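Local coordinates for oligopeptide ABC transporter OppAIV (Borrelia burgdorferi B31, PDB 4GL8), which probably binds oligopeptides as the solute-binding component of an ABC transporter, and was crystallised with a peptide of unknown identity, at residues A[287-292]-A[494-499]; A[291-296]-A[420-425]; A[309-314]-A[488-493]; A[330-335]-A[480-485]. All coordinates share one frame; numbering follows the deposited sequence.

Overall arrangement
Strand 287-293 leads the chain into the group. It pairs with strand 422-428 in contact 2 and with strand 492-504 in contact 1, so it lies between two antiparallel partners that come much later. Contact 1 closes the loop from 287-292 to 494-499. Nested within it, contact 3 joins the end of helix 303-311 to the turn between helix 471-489 and strand 492-504, and contact 4, nested in turn within contact 3, ties loop 330-335 to helix 471-489. Contact 2 crosses contacts 3 and 4, its segments alternating with theirs. Tyr291 and Ser292 belong to both strand contacts, and Tyr291 N reaches Val493 O of contact 3 at 2.8 Å.

Contact 1: residues A[287-292]-A[494-499]; sequences STSFYS and FLNITS
Ser289 O is gripped by two successive backbone donors of the facing strand, Leu495 N at 3.0 Å and Asn496 N at 3.3 Å. Two residues of one strand thus stand opposite one of the other, a classic beta bulge in an antiparallel pair, and the register shifts by one before Phe290 meets Phe494. Ser289 N also bonds to Asn496 O at 2.9 Å, and from there toward Ser287 the pairing is regular, with Thr498 N to Ser287 O at 2.8 Å. Thr288, Phe290, Phe494 and Ile497 share one face of the sheet. There the two phenylalanine side chains run alongside each other and point the same way, with their rings oblique at 55° and Phe494 CE1 over one face of the Phe290 ring. With chi1 at 61° the Phe290 ring leads away from the facing strand and leaves CB to make the close approach, 3.7 Å from Phe494 CD1. On the opposite face Ser289 and Asn496 are joined through a water that accepts from Asn496 ND2, and Leu495 CD1 packs obliquely against the ring of Tyr291. Strand 422-428 flanks strand 287-293 on its other edge, and Ser287 packs on a side chain of the bound peptide. A second water links the two strands where 287-293 begins, 3.0 Å from Ser287 OG and also 3.0 Å from Thr498 OG1.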
loop_
_atom_site.group_PDB
_atom_site.type_symbol
_atom_site.label_atom_id
_atom_site.label_comp_id
_atom_site.label_asym_id
_atom_site.label_seq_id
_atom_site.Cartn_x
_atom_site.Cartn_y
_atom_site.Cartn_z
ATOM N N SER A 287 -7.959 -0.427 3.386
ATOM C CA SER A 287 -7.430 0.564 2.487
ATOM C C SER A 287 -8.355 1.772 2.541
ATOM O O SER A 287 -9.550 1.605 2.733
ATOM C CB SER A 287 -7.360 -0.065 1.100
ATOM O OG SER A 287 -6.447 0.614 0.307
ATOM N N THR A 288 -7.800 2.977 2.445
ATOM C CA THR A 288 -8.556 4.201 2.569
ATOM C C THR A 288 -8.423 5.073 1.335
ATOM O O THR A 288 -7.432 5.016 0.608
ATOM C CB THR A 288 -8.120 5.064 3.793
ATOM O OG1 THR A 288 -6.759 5.492 3.674
ATOM C CG2 THR A 288 -8.313 4.303 5.128
ATOM N N SER A 289 -9.427 5.923 1.149
ATOM C CA SER A 289 -9.389 7.010 0.169
ATOM C C SER A 289 -9.402 8.352 0.921
ATOM O O SER A 289 -10.235 8.585 1.800
ATOM C CB SER A 289 -10.574 6.906 -0.795
ATOM O OG SER A 289 -10.788 8.136 -1.505
ATOM N N PHE A 290 -8.417 9.190 0.631
ATOM C CA PHE A 290 -8.386 10.559 1.137
ATOM C C PHE A 290 -7.708 11.471 0.109
ATOM O O PHE A 290 -7.029 10.993 -0.760
ATOM C CB PHE A 290 -7.735 10.657 2.523
ATOM C CG PHE A 290 -6.276 10.214 2.595
ATOM C CD1 PHE A 290 -5.257 11.088 2.287
ATOM C CD2 PHE A 290 -5.949 8.941 3.036
ATOM C CE1 PHE A 290 -3.920 10.698 2.380
ATOM C CE2 PHE A 290 -4.624 8.533 3.151
ATOM C CZ PHE A 290 -3.595 9.419 2.804
ATOM N N TYR A 291 -7.953 12.777 0.190
ATOM C CA TYR A 291 -7.248 13.739 -0.665
ATOM C C TYR A 291 -6.199 14.446 0.178
ATOM O O TYR A 291 -6.535 15.029 1.204
ATOM C CB TYR A 291 -8.256 14.741 -1.277
ATOM C CG TYR A 291 -8.848 14.298 -2.605
ATOM C CD1 TYR A 291 -9.105 12.968 -2.884
ATOM C CD2 TYR A 291 -9.137 15.233 -3.594
ATOM C CE1 TYR A 291 -9.609 12.580 -4.128
ATOM C CE2 TYR A 291 -9.661 14.860 -4.813
ATOM C CZ TYR A 291 -9.888 13.530 -5.084
ATOM O OH TYR A 291 -10.403 13.206 -6.326
ATOM N N SER A 292 -4.935 14.368 -0.224
ATOM C CA SER A 292 -3.866 15.081 0.459
ATOM C C SER A 292 -3.819 16.538 0.043
ATOM O O SER A 292 -4.258 16.905 -1.074
ATOM C CB SER A 292 -2.517 14.478 0.122
ATOM O OG SER A 292 -2.436 13.103 0.403
ATOM N N PHE A 494 -10.371 13.178 4.473
ATOM C CA PHE A 494 -10.592 11.745 4.558
ATOM C C PHE A 494 -11.993 11.434 4.045
ATOM O O PHE A 494 -12.979 12.066 4.459
ATOM C CB PHE A 494 -10.430 11.270 6.004
ATOM C CG PHE A 494 -9.054 11.499 6.554
ATOM C CD1 PHE A 494 -8.029 10.639 6.245
ATOM C CD2 PHE A 494 -8.785 12.586 7.368
ATOM C CE1 PHE A 494 -6.751 10.857 6.752
ATOM C CE2 PHE A 494 -7.523 12.805 7.891
ATOM C CZ PHE A 494 -6.495 11.954 7.568
ATOM N N LEU A 495 -12.077 10.438 3.178
ATOM C CA LEU A 495 -13.288 10.183 2.421
ATOM C C LEU A 495 -13.989 8.858 2.706
ATOM O O LEU A 495 -15.185 8.831 2.970
ATOM C CB LEU A 495 -12.971 10.262 0.922
ATOM C CG LEU A 495 -12.610 11.662 0.406
ATOM C CD1 LEU A 495 -12.085 11.592 -1.008
ATOM C CD2 LEU A 495 -13.806 12.571 0.452
ATOM N N ASN A 496 -13.281 7.747 2.591
ATOM C CA ASN A 496 -13.925 6.474 2.871
ATOM C C ASN A 496 -12.930 5.370 3.120
ATOM O O ASN A 496 -11.719 5.545 2.936
ATOM C CB ASN A 496 -14.879 6.073 1.745
ATOM C CG ASN A 496 -14.197 6.039 0.400
ATOM O OD1 ASN A 496 -13.342 5.195 0.148
ATOM N ND2 ASN A 496 -14.570 6.973 -0.474
ATOM N N ILE A 497 -13.465 4.260 3.609
ATOM C CA ILE A 497 -12.740 3.026 3.734
ATOM C C ILE A 497 -13.128 2.226 2.514
ATOM O O ILE A 497 -14.309 1.930 2.300
ATOM C CB ILE A 497 -13.165 2.226 4.973
ATOM C CG1 ILE A 497 -13.111 3.094 6.243
ATOM C CG2 ILE A 497 -12.338 0.942 5.047
ATOM C CD1 ILE A 497 -11.733 3.632 6.621
ATOM N N THR A 498 -12.135 1.828 1.743
ATOM C CA THR A 498 -12.348 1.324 0.373
ATOM C C THR A 498 -12.930 -0.089 0.328
ATOM O O THR A 498 -12.649 -0.895 1.198
ATOM C CB THR A 498 -10.990 1.340 -0.370
ATOM O OG1 THR A 498 -10.669 2.692 -0.722
ATOM C CG2 THR A 498 -11.007 0.446 -1.606
ATOM N N SER A 499 -13.736 -0.362 -0.696
ATOM C CA SER A 499 -14.107 -1.723 -1.099
ATOM C C SER A 499 -13.680 -1.930 -2.535
ATOM O O SER A 499 -14.054 -1.149 -3.383
ATOM C CB SER A 499 -15.621 -1.928 -1.022
ATOM O OG SER A 499 -16.050 -1.869 0.335
HETATM O O HOH W 1 -7.937 2.220 -1.780
HETATM O O HOH W 2 -13.139 7.773 -2.812
#

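Contact 2: residues A[291-296]-A[420-425]; sequences YSLNMK and YEIIRS
One face of the Tyr291 ring is covered by the backbone of Arg424, whose CA makes a CH-pi contact 3.8 Å from the ring centroid, displaced toward the rim. Arg424 CB comes closer still to one corner, 3.5 Å from Tyr291 CE1, and Ile422 CG2 approaches CD2 obliquely. The Tyr420 ring has the methyl CG2 of Ile423 over its centre and Leu293 C at its edge. Between the rings an antiparallel beta ladder runs in regular register, Ser292 and Ile423 forming its hydrogen-bonded pair: Ser292 N to Ile423 O at 2.9 Å, Ile423 N to Ser292 O at 3.1 Å. Past the strand end, Asn294 grips segment 420-425 twice. Its N bonds to Glu421 O almost straight along the carbonyl, and its side chain, with CG anti to the backbone N (chi1 -168°), carries ND2 to 3.0 Å from Tyr420 O. Asn294 OD1 meanwhile takes Lys296 N in an Asx turn. The guanidinium of Arg424 leads away to Asn377 and the backbone of the bound peptide. Helix 380-397 packs on the face bearing Tyr291 and Ile422, helix 408-417 packs against Ile423 on the other, and strand 372-377 pairs in parallel along the far edge of 422-428.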
loop_
_atom_site.group_PDB
_atom_site.type_symbol
_atom_site.label_atom_id
_atom_site.label_comp_id
_atom_site.label_asym_id
_atom_site.label_seq_id
_atom_site.Cartn_x
_atom_site.Cartn_y
_atom_site.Cartn_z
ATOM N N TYR A 291 -7.953 12.777 0.190
ATOM C CA TYR A 291 -7.248 13.739 -0.665
ATOM C C TYR A 291 -6.199 14.446 0.178
ATOM O O TYR A 291 -6.535 15.029 1.204
ATOM C CB TYR A 291 -8.256 14.741 -1.277
ATOM C CG TYR A 291 -8.848 14.298 -2.605
ATOM C CD1 TYR A 291 -9.105 12.968 -2.884
ATOM C CD2 TYR A 291 -9.137 15.233 -3.594
ATOM C CE1 TYR A 291 -9.609 12.580 -4.128
ATOM C CE2 TYR A 291 -9.661 14.860 -4.813
ATOM C CZ TYR A 291 -9.888 13.530 -5.084
ATOM O OH TYR A 291 -10.403 13.206 -6.326
ATOM N N SER A 292 -4.935 14.368 -0.224
ATOM C CA SER A 292 -3.866 15.081 0.459
ATOM C C SER A 292 -3.819 16.538 0.043
ATOM O O SER A 292 -4.258 16.905 -1.074
ATOM C CB SER A 292 -2.517 14.478 0.122
ATOM O OG SER A 292 -2.436 13.103 0.403
ATOM N N LEU A 293 -3.245 17.339 0.944
ATOM C CA LEU A 293 -3.216 18.792 0.845
ATOM C C LEU A 293 -1.789 19.235 1.143
ATOM O O LEU A 293 -1.241 18.879 2.169
ATOM C CB LEU A 293 -4.198 19.437 1.824
ATOM C CG LEU A 293 -5.636 18.937 1.715
ATOM C CD1 LEU A 293 -6.455 19.390 2.903
ATOM C CD2 LEU A 293 -6.326 19.350 0.433
ATOM N N ASN A 294 -1.186 19.978 0.228
ATOM C CA ASN A 294 0.158 20.469 0.394
ATOM C C ASN A 294 0.128 21.670 1.333
ATOM O O ASN A 294 -0.339 22.751 0.961
ATOM C CB ASN A 294 0.782 20.815 -0.961
ATOM C CG ASN A 294 2.294 21.059 -0.853
ATOM O OD1 ASN A 294 2.781 21.600 0.139
ATOM N ND2 ASN A 294 3.029 20.680 -1.879
ATOM N N MET A 295 0.637 21.472 2.555
ATOM C CA MET A 295 0.607 22.512 3.584
ATOM C C MET A 295 1.466 23.705 3.226
ATOM O O MET A 295 1.333 24.733 3.858
ATOM C CB MET A 295 1.143 22.010 4.928
ATOM C CG MET A 295 0.498 20.760 5.466
ATOM S SD MET A 295 -1.228 21.054 5.845
ATOM C CE MET A 295 -1.565 19.574 6.739
ATOM N N LYS A 296 2.371 23.548 2.263
ATOM C CA LYS A 296 3.206 24.643 1.785
ATOM C C LYS A 296 2.525 25.415 0.652
ATOM O O LYS A 296 3.122 26.340 0.130
ATOM C CB LYS A 296 4.578 24.151 1.269
ATOM C CG LYS A 296 5.279 23.042 2.056
ATOM C CD LYS A 296 5.648 23.456 3.475
ATOM C CE LYS A 296 6.850 24.382 3.473
ATOM N NZ LYS A 296 6.595 25.594 4.310
ATOM N N TYR A 420 2.497 18.950 -5.918
ATOM C CA TYR A 420 1.060 19.024 -6.021
ATOM C C TYR A 420 0.525 20.102 -5.101
ATOM O O TYR A 420 1.244 20.637 -4.248
ATOM C CB TYR A 420 0.402 17.678 -5.686
ATOM C CG TYR A 420 0.546 17.194 -4.252
ATOM C CD1 TYR A 420 -0.323 17.646 -3.228
ATOM C CD2 TYR A 420 1.531 16.274 -3.910
ATOM C CE1 TYR A 420 -0.186 17.181 -1.922
ATOM C CE2 TYR A 420 1.675 15.816 -2.609
ATOM C CZ TYR A 420 0.809 16.257 -1.628
ATOM O OH TYR A 420 0.947 15.766 -0.357
ATOM N N GLU A 421 -0.746 20.419 -5.308
ATOM C CA GLU A 421 -1.469 21.363 -4.503
ATOM C C GLU A 421 -2.502 20.541 -3.737
ATOM O O GLU A 421 -2.397 20.406 -2.525
ATOM C CB GLU A 421 -2.064 22.449 -5.418
ATOM C CG GLU A 421 -0.957 23.279 -6.104
ATOM C CD GLU A 421 -1.471 24.444 -6.962
ATOM O OE1 GLU A 421 -2.585 24.362 -7.483
ATOM O OE2 GLU A 421 -0.743 25.433 -7.145
ATOM N N ILE A 422 -3.465 19.969 -4.455
ATOM C CA ILE A 422 -4.349 18.920 -3.921
ATOM C C ILE A 422 -4.099 17.648 -4.769
ATOM O O ILE A 422 -3.934 17.721 -5.989
ATOM C CB ILE A 422 -5.828 19.353 -4.001
ATOM C CG1 ILE A 422 -6.045 20.620 -3.173
ATOM C CG2 ILE A 422 -6.767 18.257 -3.525
ATOM C CD1 ILE A 422 -7.441 21.177 -3.268
ATOM N N ILE A 423 -4.043 16.494 -4.142
ATOM C CA ILE A 423 -3.844 15.277 -4.907
ATOM C C ILE A 423 -4.648 14.130 -4.322
ATOM O O ILE A 423 -4.590 13.861 -3.104
ATOM C CB ILE A 423 -2.343 14.925 -4.988
ATOM C CG1 ILE A 423 -2.072 13.851 -6.030
ATOM C CG2 ILE A 423 -1.785 14.501 -3.617
ATOM C CD1 ILE A 423 -0.613 13.797 -6.430
ATOM N N ARG A 424 -5.417 13.457 -5.194
ATOM C CA ARG A 424 -6.084 12.228 -4.798
ATOM C C ARG A 424 -5.079 11.279 -4.191
ATOM O O ARG A 424 -3.991 11.091 -4.711
ATOM C CB ARG A 424 -6.793 11.558 -5.987
ATOM C CG ARG A 424 -7.352 10.195 -5.651
ATOM C CD ARG A 424 -6.441 9.054 -6.045
ATOM N NE ARG A 424 -6.587 7.970 -5.096
ATOM C CZ ARG A 424 -5.972 6.789 -5.183
ATOM N NH1 ARG A 424 -5.142 6.500 -6.192
ATOM N NH2 ARG A 424 -6.177 5.894 -4.227
ATOM N N SER A 425 -5.458 10.652 -3.099
ATOM C CA SER A 425 -4.480 9.931 -2.317
ATOM C C SER A 425 -5.167 8.761 -1.630
ATOM O O SER A 425 -6.192 8.288 -2.096
ATOM C CB SER A 425 -3.831 10.946 -1.352
ATOM O OG SER A 425 -2.762 10.409 -0.641
#

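Contact 3: residues A[309-314]-A[488-493]; sequences LSFAID and RDFPAV
Phe311 and Phe490 meet as side chains crossing at about a right angle, with their ring planes inclined at 46° and their centroids 6.0 Å apart. The approach is oblique and the touch is between rim atoms, Phe311 CE1 lying 3.9 Å from Phe490 CZ. Beside it Ser310 comes obliquely against the same Phe490 ring, its CB 3.8 Å from CD1. This is the packing of a helix end against the turn that joins a helix to a strand. Phe490 is the first residue to leave the helical conformation, and its positive phi of 44° turns the chain there. Val493, near the start of the following strand, packs on the backbone of Ser310, while Phe490 meets the side chain. With CG1 anti to its backbone N (chi1 179°), Val493 sets that methyl 3.8 Å from Ser310 CA and near Ile313 CG1, while CG2 faces Leu309 CB more loosely. The polar link is indirect: a water lies 2.8 Å from Ser310 OG and donates to Ala492 O, also at 2.8 Å, bridging the two segments. Helix 351-361 packs on Phe311, helix 380-397 covers Ile313, and Arg331 from the loop after strand 328-329 lies against Phe490. Val493 also pairs through its backbone with Tyr291, which fastens the strand to its neighbour 287-293.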
loop_
_atom_site.group_PDB
_atom_site.type_symbol
_atom_site.label_atom_id
_atom_site.label_comp_id
_atom_site.label_asym_id
_atom_site.label_seq_id
_atom_site.Cartn_x
_atom_site.Cartn_y
_atom_site.Cartn_z
ATOM N N LEU A 309 -13.043 22.418 3.052
ATOM C CA LEU A 309 -12.965 21.446 1.969
ATOM C C LEU A 309 -13.480 20.097 2.452
ATOM O O LEU A 309 -14.206 19.411 1.744
ATOM C CB LEU A 309 -11.524 21.298 1.459
ATOM C CG LEU A 309 -10.831 22.565 0.925
ATOM C CD1 LEU A 309 -9.360 22.288 0.659
ATOM C CD2 LEU A 309 -11.514 23.143 -0.310
ATOM N N SER A 310 -13.126 19.708 3.665
ATOM C CA SER A 310 -13.511 18.397 4.185
ATOM C C SER A 310 -15.017 18.306 4.451
ATOM O O SER A 310 -15.660 17.360 4.056
ATOM C CB SER A 310 -12.714 18.051 5.448
ATOM O OG SER A 310 -13.110 16.786 5.955
ATOM N N PHE A 311 -15.566 19.316 5.094
ATOM C CA PHE A 311 -17.002 19.370 5.393
ATOM C C PHE A 311 -17.890 19.644 4.166
ATOM O O PHE A 311 -19.076 19.339 4.202
ATOM C CB PHE A 311 -17.299 20.444 6.437
ATOM C CG PHE A 311 -17.121 19.992 7.839
ATOM C CD1 PHE A 311 -15.965 20.274 8.536
ATOM C CD2 PHE A 311 -18.118 19.317 8.487
ATOM C CE1 PHE A 311 -15.798 19.863 9.843
ATOM C CE2 PHE A 311 -17.954 18.901 9.801
ATOM C CZ PHE A 311 -16.794 19.184 10.478
ATOM N N ALA A 312 -17.328 20.222 3.104
ATOM C CA ALA A 312 -18.081 20.498 1.883
ATOM C C ALA A 312 -18.320 19.273 0.981
ATOM O O ALA A 312 -19.026 19.393 -0.032
ATOM C CB ALA A 312 -17.381 21.579 1.089
ATOM N N ILE A 313 -17.754 18.105 1.312
ATOM C CA ILE A 313 -17.977 16.889 0.502
ATOM C C ILE A 313 -19.085 15.994 1.061
ATOM O O ILE A 313 -19.015 15.546 2.197
ATOM C CB ILE A 313 -16.745 15.980 0.464
ATOM C CG1 ILE A 313 -15.448 16.730 0.048
ATOM C CG2 ILE A 313 -17.017 14.757 -0.400
ATOM C CD1 ILE A 313 -15.466 17.277 -1.341
ATOM N N ASP A 314 -20.075 15.662 0.241
ATOM C CA ASP A 314 -21.125 14.727 0.661
ATOM C C ASP A 314 -20.621 13.277 0.487
ATOM O O ASP A 314 -20.758 12.702 -0.598
ATOM C CB ASP A 314 -22.388 14.979 -0.175
ATOM C CG ASP A 314 -23.543 14.066 0.202
ATOM O OD1 ASP A 314 -23.437 13.272 1.170
ATOM O OD2 ASP A 314 -24.568 14.154 -0.491
ATOM N N ARG A 488 -9.280 17.940 14.313
ATOM C CA ARG A 488 -8.627 19.203 14.666
ATOM C C ARG A 488 -7.801 19.784 13.535
ATOM O O ARG A 488 -8.067 20.886 13.114
ATOM C CB ARG A 488 -7.748 19.042 15.919
ATOM C CG ARG A 488 -7.190 20.359 16.451
ATOM C CD ARG A 488 -6.587 20.227 17.852
ATOM N NE ARG A 488 -5.158 19.909 17.831
ATOM C CZ ARG A 488 -4.496 19.271 18.811
ATOM N NH1 ARG A 488 -3.189 19.034 18.673
ATOM N NH2 ARG A 488 -5.120 18.853 19.927
ATOM N N ASP A 489 -6.783 19.067 13.064
ATOM C CA ASP A 489 -5.855 19.626 12.080
ATOM C C ASP A 489 -6.293 19.442 10.621
ATOM O O ASP A 489 -5.897 20.239 9.792
ATOM C CB ASP A 489 -4.433 19.082 12.269
ATOM C CG ASP A 489 -3.711 19.683 13.487
ATOM O OD1 ASP A 489 -4.302 20.526 14.194
ATOM O OD2 ASP A 489 -2.543 19.289 13.735
ATOM N N PHE A 490 -7.087 18.412 10.315
ATOM C CA PHE A 490 -7.498 18.135 8.948
ATOM C C PHE A 490 -6.339 18.241 7.926
ATOM O O PHE A 490 -6.438 18.991 6.952
ATOM C CB PHE A 490 -8.637 19.081 8.527
ATOM C CG PHE A 490 -9.916 18.888 9.304
ATOM C CD1 PHE A 490 -10.930 18.069 8.810
ATOM C CD2 PHE A 490 -10.095 19.498 10.531
ATOM C CE1 PHE A 490 -12.106 17.874 9.522
ATOM C CE2 PHE A 490 -11.265 19.306 11.251
ATOM C CZ PHE A 490 -12.280 18.484 10.743
ATOM N N PRO A 491 -5.238 17.506 8.143
ATOM C CA PRO A 491 -4.199 17.505 7.116
ATOM C C PRO A 491 -4.659 16.959 5.774
ATOM O O PRO A 491 -4.082 17.276 4.730
ATOM C CB PRO A 491 -3.108 16.570 7.697
ATOM C CG PRO A 491 -3.810 15.715 8.674
ATOM C CD PRO A 491 -4.925 16.578 9.243
ATOM N N ALA A 492 -5.689 16.123 5.800
ATOM C CA ALA A 492 -6.253 15.601 4.593
ATOM C C ALA A 492 -7.785 15.611 4.688
ATOM O O ALA A 492 -8.376 15.733 5.760
ATOM C CB ALA A 492 -5.727 14.188 4.366
ATOM N N VAL A 493 -8.405 15.508 3.530
ATOM C CA VAL A 493 -9.828 15.279 3.404
ATOM C C VAL A 493 -10.021 13.772 3.343
ATOM O O VAL A 493 -9.796 13.153 2.324
ATOM C CB VAL A 493 -10.361 15.970 2.150
ATOM C CG1 VAL A 493 -11.846 15.727 1.988
ATOM C CG2 VAL A 493 -10.049 17.456 2.229
HETATM O O HOH W 3 -11.012 15.106 6.601
#

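Contact 4: residues A[330-335]-A[480-485]; sequences TRRATP and KAEAII
A single carboxylate oxygen, Glu482 OE1, gathers three N-H groups from consecutive residues of the loop: Ala333 N at 2.9 Å, Arg332 NE at 3.1 Å, and Thr334 N in a weak bond at 3.2 Å. The loop thus folds round the tip of one helix side chain. Glu482 reaches it fully extended, its CG anti to the backbone N (chi1 -169°) and the rest of the chain straight. Ala333 N approaches nearly along the C-O axis of the carboxylate. Arg332 NE comes from the syn side, 28° out of the carboxylate plane. The oxygen lies in the guanidinium plane, and the two flat groups are turned 83° against each other. The salt bridge runs from NE to OE1. The guanidinium is fixed further by Arg332 NH2 donating to Thr334 OG1 at 2.9 Å, also in plane, and by a salt bridge from NH1 to Asp336. Thr334 OG1 in turn donates to Pro335 O, from above the carbonyl plane, and Thr330 OG1 accepts Arg332 N at 3.0 Å in an ST turn. The second oxygen, Glu482 OE2, is held by the hydroxyls of Tyr340 and Tyr342, so both oxygens of this buried carboxylate are satisfied, which would favour its charged form. Next to the polar cluster Ala333 CB packs on Ile485 CD1 at 3.9 Å. Helix 435-438 touches both Thr334 and Glu482, helix 456-466 backs Ile485, and Thr330 is bonded through its backbone to Leu495 of strand 492-504.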
loop_
_atom_site.group_PDB
_atom_site.type_symbol
_atom_site.label_atom_id
_atom_site.label_comp_id
_atom_site.label_asym_id
_atom_site.label_seq_id
_atom_site.Cartn_x
_atom_site.Cartn_y
_atom_site.Cartn_z
ATOM N N THR A 330 -16.583 7.903 5.529
ATOM C CA THR A 330 -15.969 8.109 6.851
ATOM C C THR A 330 -15.159 9.417 6.979
ATOM O O THR A 330 -14.661 9.962 6.004
ATOM C CB THR A 330 -15.065 6.915 7.284
ATOM O OG1 THR A 330 -14.871 6.940 8.693
ATOM C CG2 THR A 330 -13.692 6.986 6.640
ATOM N N ARG A 331 -15.053 9.901 8.211
ATOM C CA ARG A 331 -14.147 10.967 8.567
ATOM C C ARG A 331 -12.866 10.382 9.168
ATOM O O ARG A 331 -11.911 11.121 9.445
ATOM C CB ARG A 331 -14.819 11.884 9.561
ATOM C CG ARG A 331 -15.921 12.730 8.950
ATOM C CD ARG A 331 -15.352 14.034 8.433
ATOM N NE ARG A 331 -14.604 14.723 9.477
ATOM C CZ ARG A 331 -15.162 15.371 10.506
ATOM N NH1 ARG A 331 -16.471 15.474 10.623
ATOM N NH2 ARG A 331 -14.385 15.939 11.416
ATOM N N ARG A 332 -12.859 9.055 9.357
ATOM C CA ARG A 332 -11.728 8.339 9.939
ATOM C C ARG A 332 -10.541 8.236 9.008
ATOM O O ARG A 332 -10.682 8.221 7.778
ATOM C CB ARG A 332 -12.114 6.908 10.379
ATOM C CG ARG A 332 -13.107 6.811 11.554
ATOM C CD ARG A 332 -12.442 6.759 12.923
ATOM N NE ARG A 332 -11.482 5.669 12.955
ATOM C CZ ARG A 332 -11.753 4.391 13.217
ATOM N NH1 ARG A 332 -12.964 3.989 13.576
ATOM N NH2 ARG A 332 -10.777 3.497 13.161
ATOM N N ALA A 333 -9.367 8.134 9.630
ATOM C CA ALA A 333 -8.091 7.952 8.929
ATOM C C ALA A 333 -7.633 6.487 8.864
ATOM O O ALA A 333 -6.719 6.149 8.123
ATOM C CB ALA A 333 -7.031 8.788 9.630
ATOM N N THR A 334 -8.208 5.625 9.694
ATOM C CA THR A 334 -7.824 4.214 9.713
ATOM C C THR A 334 -9.059 3.333 9.559
ATOM O O THR A 334 -10.142 3.718 9.953
ATOM C CB THR A 334 -7.159 3.813 11.041
ATOM O OG1 THR A 334 -8.156 3.743 12.050
ATOM C CG2 THR A 334 -6.090 4.833 11.485
ATOM N N PRO A 335 -8.884 2.131 8.999
ATOM C CA PRO A 335 -9.934 1.149 9.134
ATOM C C PRO A 335 -10.022 0.714 10.600
ATOM O O PRO A 335 -9.146 1.076 11.399
ATOM C CB PRO A 335 -9.461 -0.014 8.275
ATOM C CG PRO A 335 -8.318 0.495 7.471
ATOM C CD PRO A 335 -7.732 1.623 8.238
ATOM N N LYS A 480 -6.462 9.182 20.608
ATOM C CA LYS A 480 -6.140 10.619 20.775
ATOM C C LYS A 480 -5.276 11.167 19.617
ATOM O O LYS A 480 -5.452 12.280 19.189
ATOM C CB LYS A 480 -5.469 10.913 22.141
ATOM N N ALA A 481 -4.353 10.382 19.089
ATOM C CA ALA A 481 -3.566 10.834 17.915
ATOM C C ALA A 481 -4.459 10.996 16.660
ATOM O O ALA A 481 -4.450 12.023 15.975
ATOM C CB ALA A 481 -2.419 9.875 17.643
ATOM N N GLU A 482 -5.265 9.995 16.388
ATOM C CA GLU A 482 -6.172 10.050 15.260
ATOM C C GLU A 482 -7.138 11.229 15.363
ATOM O O GLU A 482 -7.452 11.849 14.346
ATOM C CB GLU A 482 -6.985 8.754 15.119
ATOM C CG GLU A 482 -7.720 8.710 13.790
ATOM C CD GLU A 482 -8.497 7.436 13.528
ATOM O OE1 GLU A 482 -8.936 7.296 12.368
ATOM O OE2 GLU A 482 -8.707 6.618 14.472
ATOM N N ALA A 483 -7.634 11.522 16.567
ATOM C CA ALA A 483 -8.560 12.635 16.746
ATOM C C ALA A 483 -7.937 13.945 16.315
ATOM O O ALA A 483 -8.644 14.805 15.831
ATOM C CB ALA A 483 -9.022 12.754 18.188
ATOM N N ILE A 484 -6.629 14.104 16.502
ATOM C CA ILE A 484 -5.943 15.329 16.098
ATOM C C ILE A 484 -6.005 15.513 14.584
ATOM O O ILE A 484 -6.313 16.598 14.110
ATOM C CB ILE A 484 -4.463 15.356 16.564
ATOM C CG1 ILE A 484 -4.362 15.469 18.087
ATOM C CG2 ILE A 484 -3.700 16.498 15.927
ATOM C CD1 ILE A 484 -2.968 15.203 18.580
ATOM N N ILE A 485 -5.691 14.479 13.819
ATOM C CA ILE A 485 -5.790 14.593 12.349
ATOM C C ILE A 485 -7.228 14.605 11.799
ATOM O O ILE A 485 -7.504 15.359 10.881
ATOM C CB ILE A 485 -4.916 13.570 11.606
ATOM C CG1 ILE A 485 -5.365 12.141 11.873
ATOM C CG2 ILE A 485 -3.452 13.808 11.993
ATOM C CD1 ILE A 485 -4.419 11.095 11.314
#